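Local coordinates for uncharacterized protein YppE (Bacillus subtilis, PDB 2IM8) that is of unknown function, belongs to the bacterial DUF1798 family and folds into a single-chain bundle of four long helices, at residues Q4-M9 with D115-E120; K41-E46 with E84-S89; A52-G57 with L107-A112; G57-I62 with V70-I75. One frame throughout, in Å; residues are numbered along the deposited sequence.

In the fold
The chain runs through four long helices, 3-29, 36-64, 72-91 and 96-121, joined as an antiparallel bundle. Interaction 1 closes the longest loop, bringing the first turns of helix 3-29 to the last turns of helix 96-121; the other three nest inside it. Interaction 2 pairs helix 36-64 with helix 72-91 at the far end of the bundle, its centre about 24 Å from that of interaction 1. Interaction 3 ties helix 36-64 to helix 96-121 and crosses interaction 2, their segments alternating along the chain. Interaction 4 closes the short connection between helices 36-64 and 72-91, lies inside the loops of both 2 and 3, and shares Gly57 with interaction 3.

Interaction 1: residues Q4-M9 with D115-E120; sequences QTLLEM and DEIARE
No planar group lies between Ile117 and the Leu6-Leu7 pair that it touches; in this end of the four-helix bundle the flat groups belong to the other side of segment 115-120. There the guanidinium of Arg119 takes Glu116 at its edge: NH2 donates to Glu116 OE1 at 3.1 Å, nearly straight at 162°, on the syn side of the carboxylate. Glu120 approaches differently, with OE2 3.0 Å from Arg119 NH2 but well out of the guanidinium plane, so that charge alone links them. Both carboxylate oxygens of Glu116 also receive backbone N-H groups, from Lys68 and Tyr69, which ties the loop before helix 72-91 to this salt-bridge network.

The contact between helices 3-29 and 96-121 is itself apolar and small. The side chain of Ile117 is stretched out through its longer branch (chi2 177°), which carries the terminal methyl across to helix 3-29. Leu6 continues inward, onto Trp54 and Leu61 of helix 36-64. Ile117 CD1 meets Leu6 CB at 4.0 Å and Leu7 CB at 4.1 Å, and approaches the backbone of that turn most closely at Leu7 N, 3.8 Å away.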
# COMPACT_ATOMS: atom_id res chain seq x y z
N GLN A 4 14.70 -8.56 -3.20
CA GLN A 4 14.92 -7.28 -3.86
C GLN A 4 13.66 -6.77 -4.57
O GLN A 4 13.36 -5.57 -4.55
CB GLN A 4 16.06 -7.42 -4.88
CG GLN A 4 17.44 -7.65 -4.26
CD GLN A 4 17.50 -8.84 -3.31
OE1 GLN A 4 17.34 -9.99 -3.72
NE2 GLN A 4 17.74 -8.57 -2.03
N THR A 5 12.93 -7.69 -5.19
CA THR A 5 11.70 -7.35 -5.90
C THR A 5 10.62 -6.93 -4.91
O THR A 5 9.90 -5.94 -5.12
CB THR A 5 11.18 -8.56 -6.70
OG1 THR A 5 12.22 -9.02 -7.58
CG2 THR A 5 9.96 -8.20 -7.51
N LEU A 6 10.51 -7.68 -3.82
CA LEU A 6 9.52 -7.40 -2.80
C LEU A 6 9.77 -6.00 -2.24
O LEU A 6 8.86 -5.19 -2.12
CB LEU A 6 9.62 -8.42 -1.66
CG LEU A 6 8.37 -9.20 -1.24
CD1 LEU A 6 8.72 -10.03 0.00
CD2 LEU A 6 7.20 -8.25 -0.95
N LEU A 7 11.03 -5.75 -1.90
CA LEU A 7 11.45 -4.47 -1.34
C LEU A 7 11.09 -3.31 -2.27
O LEU A 7 10.56 -2.28 -1.83
CB LEU A 7 12.96 -4.50 -1.09
CG LEU A 7 13.56 -3.23 -0.48
CD1 LEU A 7 13.07 -3.08 0.96
CD2 LEU A 7 15.09 -3.30 -0.53
N GLU A 8 11.37 -3.46 -3.57
CA GLU A 8 11.04 -2.40 -4.52
C GLU A 8 9.54 -2.19 -4.53
O GLU A 8 9.06 -1.05 -4.52
CB GLU A 8 11.52 -2.76 -5.93
CG GLU A 8 13.01 -2.94 -6.05
CD GLU A 8 13.45 -3.15 -7.48
OE1 GLU A 8 12.94 -4.09 -8.13
OE2 GLU A 8 14.31 -2.37 -7.96
N MSE A 9 8.79 -3.29 -4.57
CA MSE A 9 7.33 -3.18 -4.58
C MSE A 9 6.84 -2.53 -3.30
O MSE A 9 5.87 -1.79 -3.30
CB MSE A 9 6.70 -4.57 -4.75
CG MSE A 9 6.89 -5.15 -6.13
SE MSE A 9 5.96 -6.83 -6.26
CE MSE A 9 6.17 -7.13 -8.16
N ASP A 115 11.27 -3.70 7.18
CA ASP A 115 12.17 -3.98 8.29
C ASP A 115 12.61 -5.45 8.29
O ASP A 115 13.78 -5.74 8.48
CB ASP A 115 11.53 -3.66 9.65
CG ASP A 115 11.26 -2.17 9.85
OD1 ASP A 115 11.81 -1.33 9.10
OD2 ASP A 115 10.50 -1.83 10.79
N GLU A 116 11.66 -6.38 8.09
CA GLU A 116 11.98 -7.81 8.07
C GLU A 116 12.98 -8.12 6.96
O GLU A 116 13.97 -8.82 7.17
CB GLU A 116 10.72 -8.66 7.86
CG GLU A 116 9.75 -8.74 9.04
CD GLU A 116 10.32 -9.45 10.27
OE1 GLU A 116 10.93 -10.53 10.12
OE2 GLU A 116 10.13 -8.92 11.39
N ILE A 117 12.71 -7.59 5.77
CA ILE A 117 13.60 -7.81 4.64
C ILE A 117 15.03 -7.38 4.97
O ILE A 117 15.96 -8.17 4.86
CB ILE A 117 13.12 -7.03 3.41
CG1 ILE A 117 11.78 -7.61 2.92
CG2 ILE A 117 14.18 -7.09 2.32
CD1 ILE A 117 11.18 -6.88 1.73
N ALA A 118 15.19 -6.12 5.39
CA ALA A 118 16.50 -5.58 5.73
C ALA A 118 17.19 -6.38 6.84
O ALA A 118 18.40 -6.62 6.78
CB ALA A 118 16.37 -4.12 6.14
N ARG A 119 16.41 -6.80 7.83
CA ARG A 119 16.95 -7.57 8.95
C ARG A 119 17.48 -8.94 8.52
O ARG A 119 18.58 -9.35 8.90
CB ARG A 119 15.86 -7.75 10.01
CG ARG A 119 16.34 -8.39 11.30
CD ARG A 119 15.19 -8.54 12.29
NE ARG A 119 14.21 -9.53 11.87
CZ ARG A 119 14.47 -10.83 11.75
NH1 ARG A 119 15.69 -11.29 12.02
NH2 ARG A 119 13.52 -11.67 11.36
N GLU A 120 16.69 -9.64 7.71
CA GLU A 120 17.06 -10.97 7.23
C GLU A 120 18.02 -10.95 6.05
O GLU A 120 18.75 -11.92 5.82
CB GLU A 120 15.80 -11.75 6.88
CG GLU A 120 14.97 -12.12 8.10
CD GLU A 120 13.49 -12.09 7.84
OE1 GLU A 120 13.01 -12.89 7.00
OE2 GLU A 120 12.79 -11.27 8.47

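Interaction 2: residues K41-E46 with E84-S89; sequences KPAVEE and ELVLQS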
# COMPACT_ATOMS: atom_id res chain seq x y z
N LYS A 41 -9.75 4.79 -12.63
CA LYS A 41 -9.84 3.36 -12.89
C LYS A 41 -8.47 2.74 -13.16
O LYS A 41 -8.13 1.72 -12.57
CB LYS A 41 -10.80 3.13 -14.06
CG LYS A 41 -11.10 1.68 -14.40
CD LYS A 41 -12.23 1.58 -15.42
CE LYS A 41 -12.43 0.14 -15.91
NZ LYS A 41 -11.29 -0.33 -16.75
N PRO A 42 -7.66 3.35 -14.04
CA PRO A 42 -6.34 2.75 -14.29
C PRO A 42 -5.41 2.80 -13.08
O PRO A 42 -4.54 1.94 -12.94
CB PRO A 42 -5.80 3.56 -15.46
CG PRO A 42 -6.46 4.89 -15.28
CD PRO A 42 -7.87 4.52 -14.91
N ALA A 43 -5.59 3.79 -12.22
CA ALA A 43 -4.74 3.90 -11.04
C ALA A 43 -5.09 2.76 -10.10
O ALA A 43 -4.21 2.15 -9.51
CB ALA A 43 -4.94 5.24 -10.35
N VAL A 44 -6.38 2.47 -9.97
CA VAL A 44 -6.81 1.38 -9.10
C VAL A 44 -6.37 0.04 -9.68
O VAL A 44 -5.85 -0.82 -8.96
CB VAL A 44 -8.35 1.37 -8.92
CG1 VAL A 44 -8.78 0.13 -8.15
CG2 VAL A 44 -8.79 2.63 -8.17
N GLU A 45 -6.56 -0.14 -10.98
CA GLU A 45 -6.19 -1.39 -11.64
C GLU A 45 -4.70 -1.66 -11.49
O GLU A 45 -4.30 -2.74 -11.08
CB GLU A 45 -6.57 -1.36 -13.13
CG GLU A 45 -8.06 -1.12 -13.39
CD GLU A 45 -8.39 -0.96 -14.87
OE1 GLU A 45 -7.56 -0.37 -15.61
OE2 GLU A 45 -9.48 -1.40 -15.30
N GLU A 46 -3.87 -0.67 -11.80
CA GLU A 46 -2.42 -0.83 -11.69
C GLU A 46 -2.00 -1.15 -10.26
O GLU A 46 -1.16 -2.02 -10.01
CB GLU A 46 -1.74 0.45 -12.17
CG GLU A 46 -1.80 0.63 -13.68
CD GLU A 46 -1.54 2.06 -14.12
OE1 GLU A 46 -0.77 2.77 -13.43
OE2 GLU A 46 -2.10 2.46 -15.17
N GLU A 84 -8.63 1.14 -1.21
CA GLU A 84 -9.56 2.19 -0.83
C GLU A 84 -8.77 3.50 -0.83
O GLU A 84 -9.23 4.52 -1.34
CB GLU A 84 -10.17 1.94 0.54
CG GLU A 84 -10.93 3.15 1.09
CD GLU A 84 -11.76 2.86 2.32
OE1 GLU A 84 -11.38 1.98 3.13
OE2 GLU A 84 -12.80 3.55 2.50
N LEU A 85 -7.57 3.45 -0.25
CA LEU A 85 -6.69 4.62 -0.17
C LEU A 85 -6.47 5.19 -1.57
O LEU A 85 -6.56 6.40 -1.77
CB LEU A 85 -5.36 4.23 0.50
CG LEU A 85 -4.00 4.90 0.23
CD1 LEU A 85 -4.12 6.38 -0.13
CD2 LEU A 85 -3.13 4.71 1.48
N VAL A 86 -6.20 4.32 -2.54
CA VAL A 86 -5.98 4.79 -3.90
C VAL A 86 -7.21 5.48 -4.49
O VAL A 86 -7.12 6.61 -4.97
CB VAL A 86 -5.55 3.63 -4.83
CG1 VAL A 86 -5.51 4.12 -6.28
CG2 VAL A 86 -4.16 3.13 -4.41
N LEU A 87 -8.36 4.82 -4.45
CA LEU A 87 -9.58 5.43 -4.99
C LEU A 87 -9.91 6.75 -4.30
O LEU A 87 -10.21 7.76 -4.95
CB LEU A 87 -10.77 4.47 -4.81
CG LEU A 87 -12.14 5.02 -5.24
CD1 LEU A 87 -12.12 5.46 -6.71
CD2 LEU A 87 -13.20 3.95 -5.00
N GLN A 88 -9.88 6.74 -2.98
CA GLN A 88 -10.23 7.95 -2.23
C GLN A 88 -9.27 9.11 -2.44
O GLN A 88 -9.65 10.27 -2.25
CB GLN A 88 -10.37 7.61 -0.75
CG GLN A 88 -11.52 6.63 -0.46
CD GLN A 88 -12.88 7.13 -0.94
OE1 GLN A 88 -13.21 8.31 -0.78
NE2 GLN A 88 -13.67 6.23 -1.52
N SER A 89 -8.04 8.83 -2.85
CA SER A 89 -7.09 9.92 -3.08
C SER A 89 -7.65 10.77 -4.23
O SER A 89 -7.42 11.97 -4.28
CB SER A 89 -5.70 9.38 -3.44
OG SER A 89 -5.65 8.79 -4.72
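Val44 and Val86 meet where two neighbouring helices of the four-helix bundle, 36-64 and 72-91, run antiparallel. The axes of the two short segments come within 9.3 Å, at 164° between their directions, and the two valines have the nearest pair of CA atoms, 6.3 Å apart.

All contact across the interface is van der Waals. The valine side chains cross obliquely, CG2 of Val44 against CG1 of Val86 at 4.1 Å. That same Val44 methyl, CG2, also lies 4.3 Å from Leu87 CB and equally far from Leu87 CA, so it sits beside the base of that side chain. Ala43 adds its methyl, CB standing 4.3 Å from Val86 CG1. With CG1 set anti to its own backbone N (chi1 172°), Val86 directs this one methyl at both Ala43 and Val44. Val86 also touches Asn47 on the facing helix and Val16 of helix 3-29, so the contact continues into the bundle interior.

The polar bonds run within a segment or to residues beyond the pair, and none joins the two segments. Pro42 has no N-H to give to the preceding turn, and helix 36-64 is kinked there. Lys41 forms a salt bridge with Glu45 one turn later, while the carbonyl of Ala43 is bonded by the side-chain amide of Asn47. On the partner helix the hydroxyl of Ser89 also has Arg23 of helix 3-29 as a partner; Ser89 OG donates back to Val86 O at 2.6 Å, tilted 17° from the carbonyl plane.

Interaction 3: residues A52-G57 with L107-A112; sequences ARWAEG and LYTLHA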
# COMPACT_ATOMS: atom_id res chain seq x y z
N ALA A 52 -1.34 -7.17 -5.25
CA ALA A 52 -1.46 -8.63 -5.31
C ALA A 52 -0.10 -9.32 -5.39
O ALA A 52 0.16 -10.29 -4.67
CB ALA A 52 -2.33 -9.03 -6.52
N ARG A 53 0.78 -8.82 -6.25
CA ARG A 53 2.11 -9.39 -6.41
C ARG A 53 2.94 -9.20 -5.14
O ARG A 53 3.74 -10.05 -4.77
CB ARG A 53 2.82 -8.73 -7.59
CG ARG A 53 2.07 -8.90 -8.90
CD ARG A 53 2.62 -8.02 -9.99
NE ARG A 53 1.74 -8.04 -11.16
CZ ARG A 53 1.93 -7.30 -12.26
NH1 ARG A 53 2.96 -6.48 -12.33
NH2 ARG A 53 1.07 -7.39 -13.27
N TRP A 54 2.73 -8.06 -4.48
CA TRP A 54 3.44 -7.75 -3.24
C TRP A 54 3.03 -8.74 -2.16
O TRP A 54 3.87 -9.35 -1.51
CB TRP A 54 3.12 -6.33 -2.78
CG TRP A 54 3.73 -5.99 -1.48
CD1 TRP A 54 5.02 -5.59 -1.24
CD2 TRP A 54 3.08 -6.03 -0.20
NE1 TRP A 54 5.21 -5.39 0.10
CE2 TRP A 54 4.04 -5.65 0.77
CE3 TRP A 54 1.79 -6.36 0.23
CZ2 TRP A 54 3.74 -5.59 2.13
CZ3 TRP A 54 1.49 -6.31 1.58
CH2 TRP A 54 2.46 -5.92 2.52
N ALA A 55 1.71 -8.90 -1.98
CA ALA A 55 1.18 -9.81 -0.97
C ALA A 55 1.70 -11.24 -1.16
O ALA A 55 2.12 -11.89 -0.19
CB ALA A 55 -0.36 -9.80 -1.02
N GLU A 56 1.68 -11.72 -2.39
CA GLU A 56 2.16 -13.07 -2.67
C GLU A 56 3.63 -13.18 -2.27
O GLU A 56 4.05 -14.18 -1.71
CB GLU A 56 1.96 -13.43 -4.15
CG GLU A 56 3.17 -14.01 -4.86
CD GLU A 56 3.90 -12.97 -5.72
OE1 GLU A 56 3.28 -12.44 -6.67
OE2 GLU A 56 5.08 -12.68 -5.43
N GLY A 57 4.41 -12.13 -2.55
CA GLY A 57 5.82 -12.16 -2.19
C GLY A 57 5.99 -12.05 -0.68
O GLY A 57 6.83 -12.74 -0.10
N LEU A 107 0.76 1.87 5.72
CA LEU A 107 2.14 2.28 5.87
C LEU A 107 2.91 1.46 6.90
O LEU A 107 4.05 1.07 6.64
CB LEU A 107 2.22 3.78 6.21
CG LEU A 107 1.93 4.72 5.03
CD1 LEU A 107 1.88 6.16 5.50
CD2 LEU A 107 3.00 4.54 3.94
N TYR A 108 2.30 1.20 8.05
CA TYR A 108 2.99 0.43 9.09
C TYR A 108 3.32 -0.98 8.63
O TYR A 108 4.43 -1.47 8.82
CB TYR A 108 2.19 0.35 10.39
CG TYR A 108 2.84 -0.61 11.36
CD1 TYR A 108 4.09 -0.32 11.90
CD2 TYR A 108 2.27 -1.84 11.65
CE1 TYR A 108 4.77 -1.24 12.69
CE2 TYR A 108 2.94 -2.78 12.44
CZ TYR A 108 4.19 -2.48 12.95
OH TYR A 108 4.89 -3.41 13.68
N THR A 109 2.34 -1.66 8.03
CA THR A 109 2.61 -3.01 7.56
C THR A 109 3.71 -2.98 6.50
O THR A 109 4.59 -3.84 6.50
CB THR A 109 1.34 -3.68 6.98
OG1 THR A 109 0.35 -3.78 8.01
CG2 THR A 109 1.67 -5.09 6.45
N LEU A 110 3.67 -1.97 5.62
CA LEU A 110 4.69 -1.85 4.58
C LEU A 110 6.07 -1.66 5.22
O LEU A 110 7.05 -2.29 4.83
CB LEU A 110 4.37 -0.68 3.64
CG LEU A 110 3.15 -0.92 2.74
CD1 LEU A 110 2.82 0.32 1.91
CD2 LEU A 110 3.43 -2.13 1.85
N HIS A 111 6.14 -0.79 6.21
CA HIS A 111 7.40 -0.55 6.90
C HIS A 111 7.86 -1.81 7.63
O HIS A 111 9.06 -2.07 7.69
CB HIS A 111 7.27 0.61 7.87
CG HIS A 111 7.20 1.94 7.18
ND1 HIS A 111 6.42 2.98 7.63
CD2 HIS A 111 7.81 2.39 6.06
CE1 HIS A 111 6.55 4.01 6.82
NE2 HIS A 111 7.39 3.68 5.85
N ALA A 112 6.92 -2.57 8.19
CA ALA A 112 7.25 -3.80 8.91
C ALA A 112 7.89 -4.81 7.95
O ALA A 112 8.92 -5.41 8.27
CB ALA A 112 5.99 -4.39 9.51
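A methyl of Leu110 lies over one face of the Trp54 indole, while Thr109 comes to the ring's edge. Leu110 CD2 stands 3.4 Å above the plane, displaced toward the rim, and is nearest to Trp54 CZ2 at 3.5 Å; the fusion carbon CE2 of Trp54 follows at 3.7 Å. From near the plane, Thr109 CG2 approaches Trp54 CH2 at 4.1 Å. The indole bridges two helices of the four-helix bundle that are well separated here, the nearest CA atoms, of Trp54 and Leu110, being 9.9 Å apart. With CG turned anti to the backbone N (chi1 176°), the ring extends from helix 36-64 toward helix 96-121.

Around this first shell, side chains of the other two helices also touch the ring: Leu6 and Met13 reach it from helix 3-29, and Ile75 from helix 72-91. The indole nitrogen is not left bare by its apolar surroundings: Trp54 NE1 is hydrogen-bonded to the hydroxyl of Thr10, which is also bonded to the carbonyl of Leu6. Thr109 has a weak hydrogen bond from its own hydroxyl to the carbonyl of Ser105, consistent with leaving its methyl for the ring edge.

Replacing Trp54 with an alanine would probably open a gap beneath Leu110 and leave Thr10 without its indole partner. Dispersion between methyls and aromatic carbons thus makes the contact, while the hydrogen bond between Trp54 NE1 and Thr10 probably helps to set how the indole is turned.

Interaction 4: residues G57-I62 with V70-I75; sequences GALELI and VHKEQI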
# COMPACT_ATOMS: atom_id res chain seq x y z
N GLY A 57 4.41 -12.13 -2.55
CA GLY A 57 5.82 -12.16 -2.19
C GLY A 57 5.99 -12.05 -0.68
O GLY A 57 6.83 -12.74 -0.10
N ALA A 58 5.20 -11.19 -0.06
CA ALA A 58 5.26 -11.00 1.39
C ALA A 58 4.91 -12.31 2.08
O ALA A 58 5.59 -12.73 3.01
CB ALA A 58 4.28 -9.89 1.83
N LEU A 59 3.83 -12.95 1.63
CA LEU A 59 3.43 -14.22 2.22
C LEU A 59 4.52 -15.28 2.05
O LEU A 59 4.78 -16.07 2.96
CB LEU A 59 2.12 -14.70 1.61
CG LEU A 59 0.90 -13.86 1.99
CD1 LEU A 59 -0.30 -14.35 1.21
CD2 LEU A 59 0.65 -13.95 3.51
N GLU A 60 5.16 -15.30 0.88
CA GLU A 60 6.24 -16.26 0.64
C GLU A 60 7.35 -16.00 1.66
O GLU A 60 7.87 -16.93 2.28
CB GLU A 60 6.82 -16.09 -0.78
CG GLU A 60 5.94 -16.62 -1.89
CD GLU A 60 6.61 -16.53 -3.25
OE1 GLU A 60 7.77 -16.99 -3.37
OE2 GLU A 60 5.97 -16.02 -4.20
N LEU A 61 7.68 -14.73 1.84
CA LEU A 61 8.71 -14.31 2.77
C LEU A 61 8.51 -14.85 4.19
O LEU A 61 9.48 -15.26 4.84
CB LEU A 61 8.77 -12.78 2.84
CG LEU A 61 9.71 -12.19 3.90
CD1 LEU A 61 11.15 -12.35 3.44
CD2 LEU A 61 9.40 -10.71 4.12
N ILE A 62 7.27 -14.85 4.67
CA ILE A 62 6.99 -15.31 6.03
C ILE A 62 6.87 -16.81 6.17
O ILE A 62 6.96 -17.34 7.28
CB ILE A 62 5.71 -14.65 6.60
CG1 ILE A 62 4.47 -15.18 5.89
CG2 ILE A 62 5.80 -13.13 6.43
CD1 ILE A 62 3.17 -14.68 6.49
N VAL A 70 6.08 -9.70 11.51
CA VAL A 70 5.03 -9.63 10.50
C VAL A 70 4.35 -10.99 10.33
O VAL A 70 5.02 -12.01 10.23
CB VAL A 70 5.59 -9.19 9.12
CG1 VAL A 70 6.63 -10.17 8.64
CG2 VAL A 70 4.46 -9.10 8.11
N HIS A 71 3.02 -10.98 10.31
CA HIS A 71 2.25 -12.22 10.16
C HIS A 71 1.23 -12.16 9.03
O HIS A 71 0.91 -11.08 8.53
CB HIS A 71 1.58 -12.56 11.49
CG HIS A 71 2.55 -12.77 12.60
ND1 HIS A 71 3.47 -13.79 12.59
CD2 HIS A 71 2.78 -12.06 13.73
CE1 HIS A 71 4.24 -13.70 13.66
NE2 HIS A 71 3.84 -12.66 14.37
N LYS A 72 0.72 -13.33 8.64
CA LYS A 72 -0.23 -13.45 7.53
C LYS A 72 -1.43 -12.50 7.52
O LYS A 72 -1.68 -11.81 6.52
CB LYS A 72 -0.74 -14.90 7.46
CG LYS A 72 -1.43 -15.25 6.15
CD LYS A 72 -2.17 -16.59 6.24
CE LYS A 72 -3.42 -16.48 7.11
NZ LYS A 72 -4.27 -17.71 7.02
N GLU A 73 -2.20 -12.47 8.60
CA GLU A 73 -3.38 -11.61 8.66
C GLU A 73 -3.05 -10.16 8.35
O GLU A 73 -3.82 -9.46 7.69
CB GLU A 73 -4.03 -11.68 10.05
CG GLU A 73 -4.49 -13.07 10.44
CD GLU A 73 -3.37 -13.92 11.02
OE1 GLU A 73 -2.20 -13.49 11.00
OE2 GLU A 73 -3.69 -15.03 11.49
N GLN A 74 -1.90 -9.71 8.83
CA GLN A 74 -1.44 -8.35 8.62
C GLN A 74 -1.22 -8.12 7.13
O GLN A 74 -1.67 -7.12 6.57
CB GLN A 74 -0.15 -8.17 9.42
CG GLN A 74 0.50 -6.82 9.42
CD GLN A 74 1.68 -6.81 10.38
OE1 GLN A 74 2.39 -7.81 10.51
NE2 GLN A 74 1.88 -5.69 11.06
N ILE A 75 -0.55 -9.06 6.48
CA ILE A 75 -0.28 -8.94 5.05
C ILE A 75 -1.58 -8.91 4.27
O ILE A 75 -1.79 -8.04 3.43
CB ILE A 75 0.61 -10.10 4.54
CG1 ILE A 75 2.00 -10.01 5.17
CG2 ILE A 75 0.72 -10.04 3.02
CD1 ILE A 75 2.72 -8.70 4.86
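Ile62, the residue most covered in this contact, presents one methyl to the loop residue Val70 and another to the first turn of helix 72-91. Its CG2 crosses the Val70 side chain at about a right angle, 3.8 Å from Val70 CG1, and Ile62 CD1 presses on the first helical turn, 3.5 Å from Lys72 N. This spread depends on CG1 of Ile62 taking the crowded position between backbone N and carbonyl carbon (chi1 70°), from which CD1 is held over the turn. The carbonyl oxygen of Val70 is buried here with no polar partner. A glycine in place of Ile62 would probably uncover Val70 and leave a gap under the first turn at Lys72.

Ile75, one turn further on, receives Ala58: the CB of Ala58 lies 3.6 Å from Ile75 CD1 and 3.8 Å from Ile75 CG2, close to both ends of the branched side chain. Leu59 slides past Ile75 in the opposite direction, its CD2 3.9 Å from Ile75 CG2. The same Leu59 CD2 meets the aliphatic part of Lys72 at CG, 3.6 Å away, before the lysine chain bends off with its amine leading away from helix 36-64.

His71 occupies the N-cap of helix 72-91, and its backbone N donates to Gln74 OE1 at 3.2 Å, in the carbonyl plane. The contact thus packs the end of helix 36-64 against that helix start, while helix 96-121 lies alongside through Val113 on Ile75 and Glu116 on Val70.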